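Long-range contact in transferrin (PDB 6WB6), which binds a single ferric ion together with a carbonate anion and transports iron in an insect: residues Ser4-Met14 / Leu31-Cys42. Sequence-based numbering, arbitrary orientation.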
loop_
_atom_site.group_PDB
_atom_site.type_symbol
_atom_site.label_atom_id
_atom_site.label_comp_id
_atom_site.label_asym_id
_atom_site.label_seq_id
_atom_site.Cartn_x
_atom_site.Cartn_y
_atom_site.Cartn_z
ATOM N N SER A 4 -21.747 -28.105 8.261
ATOM C CA SER A 4 -21.910 -27.266 7.090
ATOM C C SER A 4 -20.564 -27.095 6.389
ATOM O O SER A 4 -19.508 -27.480 6.910
ATOM C CB SER A 4 -22.488 -25.908 7.481
ATOM O OG SER A 4 -23.733 -26.035 8.136
ATOM N N TYR A 5 -20.621 -26.528 5.183
ATOM C CA TYR A 5 -19.429 -26.045 4.499
ATOM C C TYR A 5 -19.168 -24.625 4.972
ATOM O O TYR A 5 -19.976 -23.720 4.738
ATOM C CB TYR A 5 -19.583 -26.081 2.986
ATOM C CG TYR A 5 -19.688 -27.460 2.382
ATOM C CD1 TYR A 5 -18.563 -28.234 2.139
ATOM C CD2 TYR A 5 -20.908 -27.961 2.016
ATOM C CE1 TYR A 5 -18.673 -29.486 1.544
ATOM C CE2 TYR A 5 -21.042 -29.207 1.434
ATOM C CZ TYR A 5 -19.920 -29.962 1.194
ATOM O OH TYR A 5 -20.064 -31.194 0.606
ATOM N N LYS A 6 -18.053 -24.438 5.662
ATOM C CA LYS A 6 -17.765 -23.177 6.314
ATOM C C LYS A 6 -16.966 -22.327 5.344
ATOM O O LYS A 6 -15.898 -22.737 4.874
ATOM C CB LYS A 6 -17.029 -23.416 7.634
ATOM C CG LYS A 6 -17.963 -23.877 8.745
ATOM C CD LYS A 6 -17.215 -24.380 9.999
ATOM C CE LYS A 6 -16.641 -25.774 9.768
ATOM N NZ LYS A 6 -17.628 -26.784 9.210
ATOM N N LEU A 7 -17.490 -21.163 5.032
ATOM C CA LEU A 7 -16.845 -20.235 4.110
ATOM C C LEU A 7 -16.226 -19.121 4.930
ATOM O O LEU A 7 -16.938 -18.413 5.652
ATOM C CB LEU A 7 -17.833 -19.633 3.119
ATOM C CG LEU A 7 -17.282 -18.456 2.307
ATOM C CD1 LEU A 7 -16.065 -18.893 1.511
ATOM C CD2 LEU A 7 -18.352 -17.918 1.362
ATOM N N CYS A 8 -14.916 -18.953 4.814
ATOM C CA CYS A 8 -14.288 -17.866 5.536
ATOM C C CYS A 8 -14.468 -16.590 4.739
ATOM O O CYS A 8 -14.559 -16.607 3.512
ATOM C CB CYS A 8 -12.818 -18.158 5.807
ATOM S SG CYS A 8 -12.069 -16.961 6.867
ATOM N N VAL A 9 -14.574 -15.483 5.457
ATOM C CA VAL A 9 -14.985 -14.219 4.861
ATOM C C VAL A 9 -14.344 -13.121 5.702
ATOM O O VAL A 9 -14.451 -13.143 6.938
ATOM C CB VAL A 9 -16.520 -14.110 4.810
ATOM C CG1 VAL A 9 -17.115 -14.264 6.195
ATOM C CG2 VAL A 9 -16.944 -12.807 4.224
ATOM N N PRO A 10 -13.638 -12.171 5.101
ATOM C CA PRO A 10 -13.205 -10.998 5.867
ATOM C C PRO A 10 -14.359 -10.433 6.681
ATOM O O PRO A 10 -15.478 -10.284 6.183
ATOM C CB PRO A 10 -12.727 -10.031 4.782
ATOM C CG PRO A 10 -12.174 -10.963 3.737
ATOM C CD PRO A 10 -13.092 -12.168 3.738
ATOM N N ALA A 11 -14.065 -10.144 7.957
ATOM C CA ALA A 11 -15.059 -9.650 8.902
ATOM C C ALA A 11 -15.893 -8.512 8.326
ATOM O O ALA A 11 -17.109 -8.452 8.537
ATOM C CB ALA A 11 -14.352 -9.200 10.184
ATOM N N ALA A 12 -15.264 -7.600 7.594
ATOM C CA ALA A 12 -15.991 -6.468 7.037
ATOM C C ALA A 12 -17.157 -6.897 6.148
ATOM O O ALA A 12 -18.087 -6.110 5.939
ATOM C CB ALA A 12 -15.015 -5.582 6.250
ATOM N N TYR A 13 -17.147 -8.122 5.632
ATOM C CA TYR A 13 -18.129 -8.557 4.645
ATOM C C TYR A 13 -19.062 -9.624 5.203
ATOM O O TYR A 13 -19.787 -10.281 4.444
ATOM C CB TYR A 13 -17.413 -9.059 3.391
ATOM C CG TYR A 13 -16.582 -7.992 2.717
ATOM C CD1 TYR A 13 -17.116 -6.746 2.439
ATOM C CD2 TYR A 13 -15.258 -8.231 2.365
ATOM C CE1 TYR A 13 -16.357 -5.762 1.831
ATOM C CE2 TYR A 13 -14.494 -7.251 1.751
ATOM C CZ TYR A 13 -15.041 -6.021 1.495
ATOM O OH TYR A 13 -14.270 -5.055 0.881
ATOM N N MET A 14 -19.073 -9.793 6.519
ATOM C CA MET A 14 -19.936 -10.789 7.135
ATOM C C MET A 14 -21.395 -10.583 6.741
ATOM O O MET A 14 -22.081 -11.529 6.345
ATOM C CB MET A 14 -19.776 -10.737 8.650
ATOM C CG MET A 14 -20.242 -11.974 9.330
ATOM S SD MET A 14 -19.275 -13.447 8.916
ATOM C CE MET A 14 -20.262 -14.560 9.891
ATOM N N LEU A 31 -24.277 -23.619 3.861
ATOM C CA LEU A 31 -23.044 -22.863 4.034
ATOM C C LEU A 31 -23.135 -22.012 5.291
ATOM O O LEU A 31 -24.200 -21.497 5.627
ATOM C CB LEU A 31 -22.784 -21.944 2.847
ATOM C CG LEU A 31 -22.389 -22.552 1.506
ATOM C CD1 LEU A 31 -22.770 -21.540 0.479
ATOM C CD2 LEU A 31 -20.917 -22.854 1.464
ATOM N N GLU A 32 -22.007 -21.840 5.968
ATOM C CA GLU A 32 -21.936 -20.895 7.066
ATOM C C GLU A 32 -20.802 -19.923 6.821
ATOM O O GLU A 32 -19.768 -20.273 6.245
ATOM C CB GLU A 32 -21.708 -21.533 8.443
ATOM C CG GLU A 32 -21.605 -23.009 8.475
ATOM C CD GLU A 32 -21.375 -23.530 9.905
ATOM O OE1 GLU A 32 -21.098 -22.706 10.806
ATOM O OE2 GLU A 32 -21.469 -24.756 10.135
ATOM N N CYS A 33 -21.010 -18.711 7.293
ATOM C CA CYS A 33 -20.019 -17.654 7.221
ATOM C C CYS A 33 -19.148 -17.722 8.480
ATOM O O CYS A 33 -19.672 -17.705 9.600
ATOM C CB CYS A 33 -20.750 -16.320 7.093
ATOM S SG CYS A 33 -21.890 -16.261 5.629
ATOM N N VAL A 34 -17.837 -17.843 8.301
ATOM C CA VAL A 34 -16.862 -17.736 9.383
ATOM C C VAL A 34 -16.075 -16.450 9.164
ATOM O O VAL A 34 -15.365 -16.337 8.156
ATOM C CB VAL A 34 -15.918 -18.946 9.424
ATOM C CG1 VAL A 34 -14.976 -18.875 10.657
ATOM C CG2 VAL A 34 -16.698 -20.228 9.391
ATOM N N PRO A 35 -16.166 -15.457 10.051
ATOM C CA PRO A 35 -15.389 -14.233 9.838
ATOM C C PRO A 35 -13.919 -14.461 10.100
ATOM O O PRO A 35 -13.532 -15.263 10.952
ATOM C CB PRO A 35 -15.981 -13.250 10.852
ATOM C CG PRO A 35 -16.489 -14.143 11.964
ATOM C CD PRO A 35 -17.000 -15.371 11.265
ATOM N N ALA A 36 -13.088 -13.737 9.352
ATOM C CA ALA A 36 -11.681 -13.642 9.672
ATOM C C ALA A 36 -11.253 -12.189 9.575
ATOM O O ALA A 36 -12.009 -11.317 9.135
ATOM C CB ALA A 36 -10.804 -14.525 8.774
ATOM N N ARG A 37 -10.042 -11.935 10.067
ATOM C CA ARG A 37 -9.464 -10.592 9.980
ATOM C C ARG A 37 -9.279 -10.180 8.526
ATOM O O ARG A 37 -9.446 -9.005 8.167
ATOM C CB ARG A 37 -8.117 -10.568 10.721
ATOM C CG ARG A 37 -7.228 -9.349 10.401
ATOM C CD ARG A 37 -5.791 -9.534 10.902
ATOM N NE ARG A 37 -4.994 -10.216 9.898
ATOM C CZ ARG A 37 -4.456 -11.421 10.033
ATOM N NH1 ARG A 37 -4.580 -12.097 11.168
ATOM N NH2 ARG A 37 -3.755 -11.933 9.037
ATOM N N ASP A 38 -8.917 -11.137 7.689
ATOM C CA ASP A 38 -8.679 -10.905 6.273
ATOM C C ASP A 38 -8.428 -12.258 5.638
ATOM O O ASP A 38 -8.354 -13.283 6.336
ATOM C CB ASP A 38 -7.494 -9.968 6.076
ATOM C CG ASP A 38 -6.256 -10.387 6.913
ATOM O OD1 ASP A 38 -5.871 -11.584 6.921
ATOM O OD2 ASP A 38 -5.674 -9.501 7.556
ATOM N N ARG A 39 -8.234 -12.255 4.316
ATOM C CA ARG A 39 -8.000 -13.506 3.618
ATOM C C ARG A 39 -6.772 -14.240 4.164
ATOM O O ARG A 39 -6.768 -15.475 4.239
ATOM C CB ARG A 39 -7.849 -13.236 2.130
ATOM C CG ARG A 39 -8.016 -14.468 1.301
ATOM C CD ARG A 39 -7.987 -14.178 -0.180
ATOM N NE ARG A 39 -9.286 -13.723 -0.675
ATOM C CZ ARG A 39 -9.490 -13.251 -1.901
ATOM N NH1 ARG A 39 -8.480 -13.144 -2.775
ATOM N NH2 ARG A 39 -10.697 -12.865 -2.250
ATOM N N VAL A 40 -5.701 -13.519 4.495
ATOM C CA VAL A 40 -4.516 -14.206 5.017
ATOM C C VAL A 40 -4.890 -15.036 6.243
ATOM O O VAL A 40 -4.603 -16.238 6.313
ATOM C CB VAL A 40 -3.380 -13.210 5.318
ATOM C CG1 VAL A 40 -2.200 -13.919 6.003
ATOM C CG2 VAL A 40 -2.892 -12.614 4.046
ATOM N N GLU A 41 -5.571 -14.419 7.208
ATOM C CA GLU A 41 -6.062 -15.198 8.343
ATOM C C GLU A 41 -6.974 -16.343 7.904
ATOM O O GLU A 41 -6.930 -17.431 8.493
ATOM C CB GLU A 41 -6.814 -14.316 9.337
ATOM C CG GLU A 41 -7.258 -15.141 10.550
ATOM C CD GLU A 41 -7.668 -14.319 11.752
ATOM O OE1 GLU A 41 -7.006 -14.480 12.803
ATOM O OE2 GLU A 41 -8.636 -13.528 11.640
ATOM N N CYS A 42 -7.828 -16.110 6.889
ATOM C CA CYS A 42 -8.767 -17.146 6.454
ATOM C C CYS A 42 -8.042 -18.436 6.126
ATOM O O CYS A 42 -8.516 -19.526 6.468
ATOM C CB CYS A 42 -9.574 -16.689 5.225
ATOM S SG CYS A 42 -11.006 -15.698 5.613
#
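Ala-11 N donates to Ala-36 O at 2.6 Å, the last rung of a ladder of six backbone hydrogen bonds, just as the first strand ends. Farther back, Leu-7 N gives Glu-32 O a nearly straight bond of 2.7 Å and Leu-7 O accepts from Val-34 N at 2.9 Å; the ladder starts at Glu-32 N to Tyr-5 O. Pro-10 and Pro-35 fit because neither needs an N-H for it. The strands run parallel, as expected of a beta-alpha-beta unit whose crossover is helix 14-21, in the first transferrin-like half of the chain. On one face Cys-8 is joined to Cys-42, in helix 39-47, by a disulfide (chi3 -76°); with SG of Cys-8 anti to its own N (chi1 -172°), the sulfur also lies 3.3 Å from Ala-36 CB, where a methyl is compact enough to fit. Farther along that face, the chains of Lys-6 and Glu-32 run alongside each other, Lys-6 CG 3.6 Å from Glu-32 CD, while the ammonium pairs with Asp-52. On the other face the bent chain of Met-14 brings its flexible thioether over Cys-33 and Pro-35, SD 3.8 Å from Pro-35 CD. Asp-38 OD1 caps helix 39-47, accepting from Glu-41 N at 2.9 Å.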